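Local atomic coordinates of malate Synthase (Haloferax volcanii, PDB entry 3OYZ), a protein that catalyses the magnesium-dependent Claisen condensation of acetyl-CoA with glyoxylate and the hydrolysis of the resulting malyl-CoA to malate in the glyoxylate cycle. Residues F10-T16 against L254-T260; V67-S71 against R110-I116; L333-S338 against I381-R385. All coordinates share one frame; numbering follows the deposited sequence.

Interaction 1 of 3, residues F10-T16 against L254-T260; sequences FVRTFFT and LGIWSLT. With ACO (acetyl coenzyme *a), chain B; PYR (pyruvic acid), chain C.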
loop_
_atom_site.group_PDB
_atom_site.type_symbol
_atom_site.label_atom_id
_atom_site.label_comp_id
_atom_site.label_asym_id
_atom_site.label_seq_id
_atom_site.Cartn_x
_atom_site.Cartn_y
_atom_site.Cartn_z
ATOM N N PHE A 10 10.397 21.682 -5.751
ATOM C CA PHE A 10 10.261 21.088 -4.410
ATOM C C PHE A 10 9.522 22.077 -3.529
ATOM O O PHE A 10 9.781 23.295 -3.665
ATOM C CB PHE A 10 11.627 20.858 -3.761
ATOM C CG PHE A 10 12.463 19.810 -4.443
ATOM C CD1 PHE A 10 12.504 18.514 -3.950
ATOM C CD2 PHE A 10 13.273 20.136 -5.515
ATOM C CE1 PHE A 10 13.328 17.542 -4.534
ATOM C CE2 PHE A 10 14.042 19.151 -6.165
ATOM C CZ PHE A 10 14.064 17.847 -5.666
ATOM N N VAL A 11 8.693 21.578 -2.609
ATOM C CA VAL A 11 7.906 22.367 -1.664
ATOM C C VAL A 11 8.115 21.704 -0.309
ATOM O O VAL A 11 7.752 20.543 -0.104
ATOM C CB VAL A 11 6.400 22.515 -1.984
ATOM C CG1 VAL A 11 5.609 23.080 -0.828
ATOM C CG2 VAL A 11 6.159 23.391 -3.197
ATOM N N ARG A 12 8.766 22.410 0.642
ATOM C CA ARG A 12 9.008 21.868 1.973
ATOM C C ARG A 12 7.851 22.123 2.890
ATOM O O ARG A 12 7.602 21.298 3.776
ATOM C CB ARG A 12 10.249 22.567 2.620
ATOM C CG ARG A 12 11.558 22.254 1.888
ATOM C CD ARG A 12 12.695 23.164 2.423
ATOM N NE ARG A 12 12.412 24.519 1.958
ATOM C CZ ARG A 12 13.139 25.581 2.327
ATOM N NH1 ARG A 12 14.157 25.421 3.171
ATOM N NH2 ARG A 12 12.885 26.760 1.776
ATOM N N THR A 13 7.154 23.261 2.746
ATOM C CA THR A 13 6.282 23.701 3.831
ATOM C C THR A 13 5.089 24.269 3.104
ATOM O O THR A 13 5.283 24.962 2.114
ATOM C CB THR A 13 6.973 24.893 4.632
ATOM O OG1 THR A 13 7.834 25.566 3.716
ATOM C CG2 THR A 13 7.965 24.327 5.604
ATOM N N PHE A 14 3.901 23.963 3.607
ATOM C CA PHE A 14 2.607 24.337 3.064
ATOM C C PHE A 14 1.948 24.836 4.319
ATOM O O PHE A 14 1.495 24.038 5.157
ATOM C CB PHE A 14 1.943 23.017 2.522
ATOM C CG PHE A 14 0.553 23.166 1.966
ATOM C CD1 PHE A 14 0.330 23.373 0.609
ATOM C CD2 PHE A 14 -0.532 22.913 2.778
ATOM C CE1 PHE A 14 -0.959 23.490 0.100
ATOM C CE2 PHE A 14 -1.810 22.968 2.281
ATOM C CZ PHE A 14 -2.051 23.240 0.940
ATOM N N PHE A 15 1.853 26.159 4.493
ATOM C CA PHE A 15 1.370 26.688 5.799
ATOM C C PHE A 15 -0.002 27.303 5.728
ATOM O O PHE A 15 -0.139 28.223 4.944
ATOM C CB PHE A 15 2.312 27.889 6.108
ATOM C CG PHE A 15 2.048 28.634 7.408
ATOM C CD1 PHE A 15 1.626 27.985 8.554
ATOM C CD2 PHE A 15 2.402 30.000 7.502
ATOM C CE1 PHE A 15 1.382 28.697 9.776
ATOM C CE2 PHE A 15 2.205 30.730 8.712
ATOM C CZ PHE A 15 1.723 30.060 9.858
ATOM N N THR A 16 -1.014 26.852 6.455
ATOM C CA THR A 16 -2.300 27.511 6.343
ATOM C C THR A 16 -2.510 28.574 7.459
ATOM O O THR A 16 -2.160 28.313 8.616
ATOM C CB THR A 16 -3.421 26.511 6.542
ATOM O OG1 THR A 16 -2.979 25.648 7.587
ATOM C CG2 THR A 16 -3.612 25.623 5.193
ATOM N N LEU A 254 8.269 15.050 0.225
ATOM C CA LEU A 254 9.337 15.870 0.845
ATOM C C LEU A 254 8.757 17.132 1.440
ATOM O O LEU A 254 9.496 17.921 2.034
ATOM C CB LEU A 254 10.406 16.216 -0.199
ATOM C CG LEU A 254 11.073 15.050 -0.934
ATOM C CD1 LEU A 254 12.163 15.470 -1.949
ATOM C CD2 LEU A 254 11.618 13.921 -0.019
ATOM N N GLY A 255 7.470 17.399 1.239
ATOM C CA GLY A 255 6.828 18.567 1.828
ATOM C C GLY A 255 5.838 18.190 2.900
ATOM O O GLY A 255 5.333 17.054 2.898
ATOM N N ILE A 256 5.505 19.113 3.797
ATOM C CA ILE A 256 4.566 18.769 4.853
ATOM C C ILE A 256 3.729 19.977 5.174
ATOM O O ILE A 256 4.189 21.080 4.972
ATOM C CB ILE A 256 5.207 18.127 6.139
ATOM C CG1 ILE A 256 4.135 17.601 7.112
ATOM C CG2 ILE A 256 6.192 19.185 6.809
ATOM C CD1 ILE A 256 4.651 16.612 8.183
ATOM N N TRP A 257 2.504 19.778 5.650
ATOM C CA TRP A 257 1.654 20.895 6.051
ATOM C C TRP A 257 2.259 21.462 7.374
ATOM O O TRP A 257 2.801 20.701 8.172
ATOM C CB TRP A 257 0.290 20.333 6.385
ATOM C CG TRP A 257 -0.898 21.230 6.350
ATOM C CD1 TRP A 257 -1.166 22.331 7.175
ATOM C CD2 TRP A 257 -2.057 21.042 5.527
ATOM N NE1 TRP A 257 -2.385 22.870 6.813
ATOM C CE2 TRP A 257 -2.956 22.091 5.827
ATOM C CE3 TRP A 257 -2.396 20.114 4.508
ATOM C CZ2 TRP A 257 -4.185 22.220 5.171
ATOM C CZ3 TRP A 257 -3.584 20.256 3.837
ATOM C CH2 TRP A 257 -4.497 21.294 4.180
ATOM N N SER A 258 2.186 22.778 7.552
ATOM C CA SER A 258 2.614 23.451 8.794
ATOM C C SER A 258 1.448 24.181 9.399
ATOM O O SER A 258 0.695 24.792 8.654
ATOM C CB SER A 258 3.724 24.439 8.457
ATOM O OG SER A 258 4.852 23.631 8.343
ATOM N N LEU A 259 1.205 24.055 10.706
ATOM C CA LEU A 259 -0.006 24.666 11.276
ATOM C C LEU A 259 0.395 25.950 12.041
ATOM O O LEU A 259 -0.451 26.773 12.410
ATOM C CB LEU A 259 -0.746 23.699 12.218
ATOM C CG LEU A 259 -1.289 22.474 11.454
ATOM C CD1 LEU A 259 -1.864 21.502 12.422
ATOM C CD2 LEU A 259 -2.354 23.055 10.513
ATOM N N THR A 260 1.679 26.052 12.370
ATOM C CA THR A 260 2.135 27.170 13.217
ATOM C C THR A 260 3.435 27.750 12.694
ATOM O O THR A 260 4.202 27.077 11.990
ATOM C CB THR A 260 2.380 26.719 14.691
ATOM O OG1 THR A 260 3.512 25.840 14.755
ATOM C CG2 THR A 260 1.186 26.024 15.321
HETATM N N1A ACO B . -1.107 31.716 10.756
HETATM C C2A ACO B . -0.712 32.940 11.156
HETATM N N3A ACO B . -0.306 33.157 12.419
HETATM C C4A ACO B . -0.286 32.185 13.368
HETATM C C5A ACO B . -0.711 30.830 12.955
HETATM C C6A ACO B . -1.175 30.637 11.568
HETATM N N6A ACO B . -1.604 29.388 11.246
HETATM N N7A ACO B . -0.619 30.032 14.027
HETATM C C8A ACO B . -0.192 30.805 15.054
HETATM N N9A ACO B . 0.053 32.061 14.656
HETATM C C1B ACO B . 0.565 33.136 15.565
HETATM C C2B ACO B . -0.109 32.958 16.919
HETATM O O2B ACO B . -1.365 33.634 16.901
HETATM C C3B ACO B . 0.903 33.546 17.883
HETATM O O3B ACO B . 0.707 34.954 17.721
HETATM P P3B ACO B . 1.084 36.121 18.820
HETATM O O7A ACO B . 2.360 36.642 18.177
HETATM O O8A ACO B . 1.200 35.299 20.087
HETATM O O9A ACO B . -0.083 37.083 18.861
HETATM C C4B ACO B . 2.221 33.130 17.252
HETATM O O4B ACO B . 1.973 33.027 15.843
HETATM C C5B ACO B . 2.675 31.760 17.743
HETATM O O5B ACO B . 1.503 30.954 17.866
HETATM P P1A ACO B . 1.510 29.541 18.627
HETATM O O1A ACO B . 1.719 29.625 20.105
HETATM O O2A ACO B . 2.557 28.744 17.905
HETATM O O3A ACO B . 0.105 28.800 18.422
HETATM P P2A ACO B . -1.224 29.253 19.193
HETATM O O4A ACO B . -1.099 30.733 19.024
HETATM O O5A ACO B . -1.354 28.374 20.419
HETATM O O6A ACO B . -2.480 28.745 18.293
HETATM C CBP ACO B . -3.654 27.364 16.630
HETATM C CCP ACO B . -2.658 27.410 17.794
HETATM C CDP ACO B . -5.022 27.889 17.061
HETATM C CEP ACO B . -3.826 25.897 16.256
HETATM C CAP ACO B . -3.208 28.215 15.435
HETATM O OAP ACO B . -1.845 27.865 15.237
HETATM C C9P ACO B . -3.961 27.935 14.151
HETATM O O9P ACO B . -5.134 28.305 14.031
HETATM N N8P ACO B . -3.296 27.253 13.204
HETATM C C7P ACO B . -3.956 26.962 11.938
HETATM C C6P ACO B . -5.025 25.864 12.040
HETATM C C5P ACO B . -5.383 25.523 10.605
HETATM O O5P ACO B . -4.815 26.101 9.680
HETATM N N4P ACO B . -6.277 24.547 10.451
HETATM C C3P ACO B . -6.727 24.036 9.169
HETATM C C2P ACO B . -5.619 23.272 8.440
HETATM S S1P ACO B . -5.889 21.645 9.079
HETATM C C ACO B . -7.177 20.924 8.269
HETATM O O ACO B . -7.984 21.544 7.603
HETATM C CH3 ACO B . -7.335 19.445 8.446
HETATM C C PYR C . -7.585 17.555 6.547
HETATM O O PYR C . -8.800 17.225 6.328
HETATM O OXT PYR C . -6.721 16.752 7.056
HETATM C CA PYR C . -7.182 18.804 6.073
HETATM O O3 PYR C . -8.028 19.568 5.439
HETATM C CB PYR C . -5.770 19.233 6.215
#
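Trp257 is held between Phe14 and the bound pyruvate. The edge of the Phe14 ring, led by CE2, stands on one face of the indole in an edge-to-face pair, planes at 65° and centroids of the Phe14 ring and the six-membered ring of Trp257 4.7 Å apart, while CB of pyruvate lies over the opposite face, 3.2 Å from Trp257 CH2. The rotation of the indole is fixed at its rim, where NE1 donates to Thr16 OG1 (2.9 Å), the oxygen tilted slightly from the ring plane. That hydroxyl in turn donates to acetyl-CoA O5P, a pantetheine carbonyl, at 2.8 Å. Thr16 CG2 also rests against NE1 and CZ2 of the indole. Farther along the cofactor, Thr16 O and Leu259 O both accept from the adenine amino group N6A. Leu259 O takes a second bond from N8P (3.0 Å); one oxygen thus meets both adenine and pantetheine arm, consistent with a folded cofactor. Phe15 CE1 and CZ touch the adenine next to N6A and N1A.

Behind this shell, the two backbones run parallel. Ile256 N binds Arg12 O, Phe14 N binds Ile256 O, and Ser258 N binds Phe14 O at 2.8 Å; a weak 3.5 Å bond from Thr16 N to Ser258 O continues the ladder. Phe14 and Trp257 are paired across it and so share a face of the sheet; with CG anti to the backbone N in each (chi1 177° and -158°), the two rings come together. Thr13, Phe15, Ile256 and Ser258 face helix 261-269 or helix 238-249. At the far end Phe10 CE1 meets Leu254 CD1 edge-on. This is the closure of a TIM barrel, first strand beside last, with the active site at the C-terminal ends of its strands.

Interaction 2 of 3, residues V67-S71 against R110-I116; sequences VEVIS and RGAVEHI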
loop_
_atom_site.group_PDB
_atom_site.type_symbol
_atom_site.label_atom_id
_atom_site.label_comp_id
_atom_site.label_asym_id
_atom_site.label_seq_id
_atom_site.Cartn_x
_atom_site.Cartn_y
_atom_site.Cartn_z
ATOM N N VAL A 67 -8.378 39.232 -0.230
ATOM C CA VAL A 67 -8.071 40.255 -1.241
ATOM C C VAL A 67 -7.270 41.446 -0.652
ATOM O O VAL A 67 -6.259 41.891 -1.207
ATOM C CB VAL A 67 -9.320 40.841 -1.931
ATOM C CG1 VAL A 67 -8.929 42.052 -2.832
ATOM C CG2 VAL A 67 -10.026 39.820 -2.771
ATOM N N GLU A 68 -7.714 41.910 0.504
ATOM C CA GLU A 68 -7.083 43.078 1.182
ATOM C C GLU A 68 -5.627 42.843 1.583
ATOM O O GLU A 68 -4.747 43.627 1.178
ATOM C CB GLU A 68 -7.944 43.400 2.404
ATOM C CG GLU A 68 -7.790 44.795 3.031
ATOM C CD GLU A 68 -8.270 44.828 4.476
ATOM O OE1 GLU A 68 -9.340 44.302 4.854
ATOM O OE2 GLU A 68 -7.535 45.409 5.296
ATOM N N VAL A 69 -5.353 41.759 2.324
ATOM C CA VAL A 69 -3.971 41.460 2.692
ATOM C C VAL A 69 -3.028 41.185 1.542
ATOM O O VAL A 69 -1.891 41.699 1.511
ATOM C CB VAL A 69 -3.848 40.333 3.708
ATOM C CG1 VAL A 69 -2.369 40.014 3.931
ATOM C CG2 VAL A 69 -4.659 40.670 4.978
ATOM N N ILE A 70 -3.456 40.383 0.559
ATOM C CA ILE A 70 -2.516 40.055 -0.507
ATOM C C ILE A 70 -2.283 41.278 -1.406
ATOM O O ILE A 70 -1.211 41.461 -2.015
ATOM C CB ILE A 70 -3.082 38.845 -1.410
ATOM C CG1 ILE A 70 -3.154 37.584 -0.553
ATOM C CG2 ILE A 70 -2.181 38.640 -2.597
ATOM C CD1 ILE A 70 -3.508 36.295 -1.329
ATOM N N SER A 71 -3.354 42.029 -1.576
ATOM C CA SER A 71 -3.260 43.367 -2.194
ATOM C C SER A 71 -2.072 44.209 -1.636
ATOM O O SER A 71 -1.113 44.582 -2.339
ATOM C CB SER A 71 -4.575 44.100 -1.866
ATOM O OG SER A 71 -4.838 44.969 -2.945
ATOM N N ARG A 110 -8.624 44.617 -8.244
ATOM C CA ARG A 110 -8.403 44.644 -6.787
ATOM C C ARG A 110 -6.975 44.465 -6.304
ATOM O O ARG A 110 -6.708 44.577 -5.111
ATOM C CB ARG A 110 -9.429 43.805 -6.023
ATOM C CG ARG A 110 -10.784 44.385 -6.384
ATOM C CD ARG A 110 -11.997 43.538 -6.051
ATOM N NE ARG A 110 -12.194 43.237 -4.632
ATOM C CZ ARG A 110 -11.934 44.057 -3.615
ATOM N NH1 ARG A 110 -11.452 45.286 -3.810
ATOM N NH2 ARG A 110 -12.181 43.629 -2.380
ATOM N N GLY A 111 -6.064 44.210 -7.234
ATOM C CA GLY A 111 -4.656 44.091 -6.945
ATOM C C GLY A 111 -4.156 42.871 -6.185
ATOM O O GLY A 111 -2.969 42.816 -5.843
ATOM N N ALA A 112 -5.023 41.902 -5.889
ATOM C CA ALA A 112 -4.521 40.642 -5.335
ATOM C C ALA A 112 -3.959 39.598 -6.334
ATOM O O ALA A 112 -2.944 38.955 -6.022
ATOM C CB ALA A 112 -5.515 40.071 -4.367
ATOM N N VAL A 113 -4.506 39.495 -7.554
ATOM C CA VAL A 113 -4.272 38.336 -8.440
ATOM C C VAL A 113 -2.868 38.263 -8.995
ATOM O O VAL A 113 -2.281 37.165 -9.184
ATOM C CB VAL A 113 -5.301 38.238 -9.606
ATOM C CG1 VAL A 113 -5.159 39.397 -10.615
ATOM C CG2 VAL A 113 -5.144 36.867 -10.313
ATOM N N GLU A 114 -2.276 39.456 -9.194
ATOM C CA GLU A 114 -0.888 39.517 -9.577
ATOM C C GLU A 114 0.058 38.848 -8.582
ATOM O O GLU A 114 1.160 38.502 -8.992
ATOM C CB GLU A 114 -0.441 40.978 -9.892
ATOM C CG GLU A 114 -1.177 42.023 -9.079
ATOM C CD GLU A 114 -2.590 42.328 -9.588
ATOM O OE1 GLU A 114 -2.825 42.767 -10.736
ATOM O OE2 GLU A 114 -3.533 42.152 -8.809
ATOM N N HIS A 115 -0.331 38.650 -7.320
ATOM C CA HIS A 115 0.547 37.980 -6.354
ATOM C C HIS A 115 0.069 36.554 -5.930
ATOM O O HIS A 115 0.560 35.986 -4.938
ATOM C CB HIS A 115 0.736 38.851 -5.086
ATOM C CG HIS A 115 0.973 40.299 -5.409
ATOM N ND1 HIS A 115 2.041 40.730 -6.161
ATOM C CD2 HIS A 115 0.221 41.401 -5.164
ATOM C CE1 HIS A 115 1.940 42.029 -6.380
ATOM N NE2 HIS A 115 0.851 42.461 -5.770
ATOM N N ILE A 116 -0.914 36.017 -6.649
ATOM C CA ILE A 116 -1.503 34.676 -6.367
ATOM C C ILE A 116 -1.009 33.682 -7.424
ATOM O O ILE A 116 -1.109 33.927 -8.600
ATOM C CB ILE A 116 -3.028 34.719 -6.336
ATOM C CG1 ILE A 116 -3.373 35.479 -5.055
ATOM C CG2 ILE A 116 -3.678 33.313 -6.204
ATOM C CD1 ILE A 116 -4.831 35.656 -4.781
HETATM O O HOH W 1 -1.481 44.965 -5.013
#
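Ser71 OG donates to Arg110 O at 2.9 Å, lying in the plane of that carbonyl with a C=O...O angle of 152°. A second polar link runs through a water that gives one hydrogen to Ser71 O and one to Gly111 O, each at 2.7 Å. Two successive loop carbonyls are thus tied to helix 59-73, one directly and the other through solvent. Gly111 has positive phi (71°), and a beta carbon there would probably sit tightly against Ser71 OG.

The parts joined are a helix and the loop that leads from helix 92-105 into strand 118-121 of the TIM barrel, so the contact lies on the outer layer of the barrel. No other subunit of the assembly touches either segment.

Apolar packing occupies the buried side. Ile70 directs two branches into the loop: CG2, anti to the backbone N, packs on His115 CB and also comes up against the carbonyl oxygen of Ala112, whereas CD1 reaches Ile116 CD1 at 3.8 Å, the two side chains running roughly perpendicular. Ala112 CB fits between Val67 and Ile70, 4.0 Å from Ile70 CB. Ile105 packs on both Val67 and Ile116.

Nearer the surface, Val67 CG1 lies over one face of the exposed Arg110 guanidinium, 3.6 Å from NH2. The bend of the arginine at chi3 (61°) folds the group back over the valine.

Interaction 3 of 3, residues L333-S338 against I381-R385; sequences LLGLTS and IEKDR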
loop_
_atom_site.group_PDB
_atom_site.type_symbol
_atom_site.label_atom_id
_atom_site.label_comp_id
_atom_site.label_asym_id
_atom_site.label_seq_id
_atom_site.Cartn_x
_atom_site.Cartn_y
_atom_site.Cartn_z
ATOM N N LEU A 333 7.838 13.527 29.056
ATOM C CA LEU A 333 6.645 12.947 29.695
ATOM C C LEU A 333 5.389 12.873 28.812
ATOM O O LEU A 333 4.708 11.846 28.791
ATOM C CB LEU A 333 6.325 13.643 31.023
ATOM C CG LEU A 333 6.737 12.984 32.347
ATOM C CD1 LEU A 333 5.657 13.290 33.385
ATOM C CD2 LEU A 333 6.911 11.469 32.253
ATOM N N LEU A 334 5.077 13.966 28.116
ATOM C CA LEU A 334 4.033 14.003 27.093
ATOM C C LEU A 334 4.372 13.053 25.953
ATOM O O LEU A 334 3.502 12.352 25.448
ATOM C CB LEU A 334 3.858 15.414 26.542
ATOM C CG LEU A 334 3.295 16.412 27.552
ATOM C CD1 LEU A 334 3.553 17.856 27.123
ATOM C CD2 LEU A 334 1.830 16.136 27.818
ATOM N N GLY A 335 5.633 13.031 25.541
ATOM C CA GLY A 335 6.134 11.992 24.655
ATOM C C GLY A 335 5.807 10.591 25.151
ATOM O O GLY A 335 5.704 9.676 24.340
ATOM N N LEU A 336 5.616 10.402 26.460
ATOM C CA LEU A 336 5.379 9.052 26.994
ATOM C C LEU A 336 3.945 8.714 27.436
ATOM O O LEU A 336 3.569 7.541 27.519
ATOM C CB LEU A 336 6.386 8.701 28.102
ATOM C CG LEU A 336 7.894 8.694 27.818
ATOM C CD1 LEU A 336 8.642 8.645 29.149
ATOM C CD2 LEU A 336 8.318 7.556 26.862
ATOM N N THR A 337 3.148 9.736 27.728
ATOM C CA THR A 337 1.761 9.514 28.098
ATOM C C THR A 337 0.809 9.552 26.896
ATOM O O THR A 337 1.096 10.191 25.887
ATOM C CB THR A 337 1.306 10.560 29.108
ATOM O OG1 THR A 337 1.467 11.860 28.525
ATOM C CG2 THR A 337 2.172 10.461 30.343
ATOM N N SER A 338 -0.321 8.861 27.002
ATOM C CA SER A 338 -1.476 9.132 26.149
ATOM C C SER A 338 -2.753 8.948 26.950
ATOM O O SER A 338 -2.761 8.238 27.953
ATOM C CB SER A 338 -1.492 8.216 24.923
ATOM O OG SER A 338 -1.073 6.914 25.265
ATOM N N ILE A 381 1.066 17.717 33.533
ATOM C CA ILE A 381 1.265 17.876 32.085
ATOM C C ILE A 381 0.027 18.394 31.334
ATOM O O ILE A 381 -1.101 18.331 31.846
ATOM C CB ILE A 381 1.731 16.560 31.412
ATOM C CG1 ILE A 381 0.756 15.422 31.741
ATOM C CG2 ILE A 381 3.178 16.228 31.761
ATOM C CD1 ILE A 381 0.889 14.203 30.841
ATOM N N GLU A 382 0.265 18.872 30.109
ATOM C CA GLU A 382 -0.730 19.544 29.258
ATOM C C GLU A 382 -0.516 19.148 27.783
ATOM O O GLU A 382 0.455 19.582 27.158
ATOM C CB GLU A 382 -0.626 21.060 29.464
ATOM C CG GLU A 382 -1.680 21.923 28.781
ATOM C CD GLU A 382 -2.015 23.187 29.573
ATOM O OE1 GLU A 382 -1.163 23.668 30.352
ATOM O OE2 GLU A 382 -3.145 23.709 29.434
ATOM N N LYS A 383 -1.394 18.304 27.235
ATOM C CA LYS A 383 -1.267 17.778 25.864
ATOM C C LYS A 383 -2.138 18.635 24.950
ATOM O O LYS A 383 -3.326 18.767 25.233
ATOM C CB LYS A 383 -1.759 16.331 25.842
ATOM C CG LYS A 383 -0.889 15.372 25.054
ATOM C CD LYS A 383 -1.370 13.943 25.300
ATOM C CE LYS A 383 -0.279 12.953 24.944
ATOM N NZ LYS A 383 0.790 12.987 25.969
ATOM N N ASP A 384 -1.566 19.237 23.907
ATOM C CA ASP A 384 -2.302 20.133 22.985
ATOM C C ASP A 384 -2.538 19.471 21.621
ATOM O O ASP A 384 -1.635 18.871 21.052
ATOM C CB ASP A 384 -1.556 21.449 22.689
ATOM C CG ASP A 384 -1.634 22.480 23.812
ATOM O OD1 ASP A 384 -1.952 22.140 24.977
ATOM O OD2 ASP A 384 -1.328 23.653 23.503
ATOM N N ARG A 385 -3.731 19.622 21.060
ATOM C CA ARG A 385 -3.999 19.151 19.693
ATOM C C ARG A 385 -4.849 20.202 18.986
ATOM O O ARG A 385 -5.828 20.685 19.582
ATOM C CB ARG A 385 -4.760 17.833 19.757
ATOM C CG ARG A 385 -4.920 17.174 18.398
ATOM C CD ARG A 385 -6.034 16.143 18.428
ATOM N NE ARG A 385 -6.135 15.564 17.083
ATOM C CZ ARG A 385 -6.815 14.462 16.790
ATOM N NH1 ARG A 385 -7.454 13.817 17.750
ATOM N NH2 ARG A 385 -6.882 14.033 15.541
#
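Lys383 extends through CD and then turns at chi4 (73°), which delivers its ammonium to Thr337 and Leu334, while Thr337 holds OG1 between its backbone N and carbonyl carbon (chi1 59°), facing that ammonium. The lysine belongs to strand 382-387, which pairs antiparallel with strand 364-369 in a two-stranded sheet outside the TIM barrel; the contact joins this hairpin-like pair to the turn between helix 329-334 and strand 337-339.

Three hydrogen bonds grip NZ. It donates to Leu334 O at 2.8 Å, in the carbonyl plane and on a lone pair, and to Thr337 O, also at 2.8 Å but from well above the carbonyl plane. The third goes to Thr337 OG1 (2.9 Å). Thr337 N in turn donates to Leu333 O, which helps set the turn that brings both carbonyls within reach of one lysine. Replacing this lysine with alanine would remove the ammonium and would probably leave Leu334 O, Thr337 O and Thr337 OG1 without their shared donor.

Apolar contacts flank the ammonium. Leu334 and Ile381 lie alongside each other, pointing opposite ways, with Leu334 CD2 3.6 Å from Ile381 CB, and CD2 also lies along CB and CG of Lys383. Leu333 CB adds a looser contact with Ile381 CG2. The other methyl of Leu334, CD1, comes up against the backbone carbonyl of Glu382.

The surroundings connect this corner to the assembly and to the cofactor site. Thr337 and Ser338 pair in an antiparallel ladder with a strand of the third subunit, and Trp279 of that subunit packs on Ile381. Asp384, next along the strand, forms a salt bridge with Arg236, an acetyl-CoA-binding residue. Thr337 and Ile381 meet tip to tip, CD1 of the isoleucine lying 3.3 Å from Thr337 OG1.

From the N terminus, residues 10-16 lie on the strand that starts the barrel and meet residues 254-260 after 237 intervening residues, so interaction 1 closes the barrel. Interaction 2 falls within that span, a local closure of 38 residues fastening helix 59-73 to the loop before strand 118-121; its centre lies about 22 Å from that of interaction 1. Interaction 3 follows in series, opening only after the barrel is complete, and closes a loop of 42 residues by joining the turn after helix 329-334 to strand 382-387. It lies on the opposite side of the chain's centre from interaction 2, yet its nearest atoms come within about 7 Å of interaction 1.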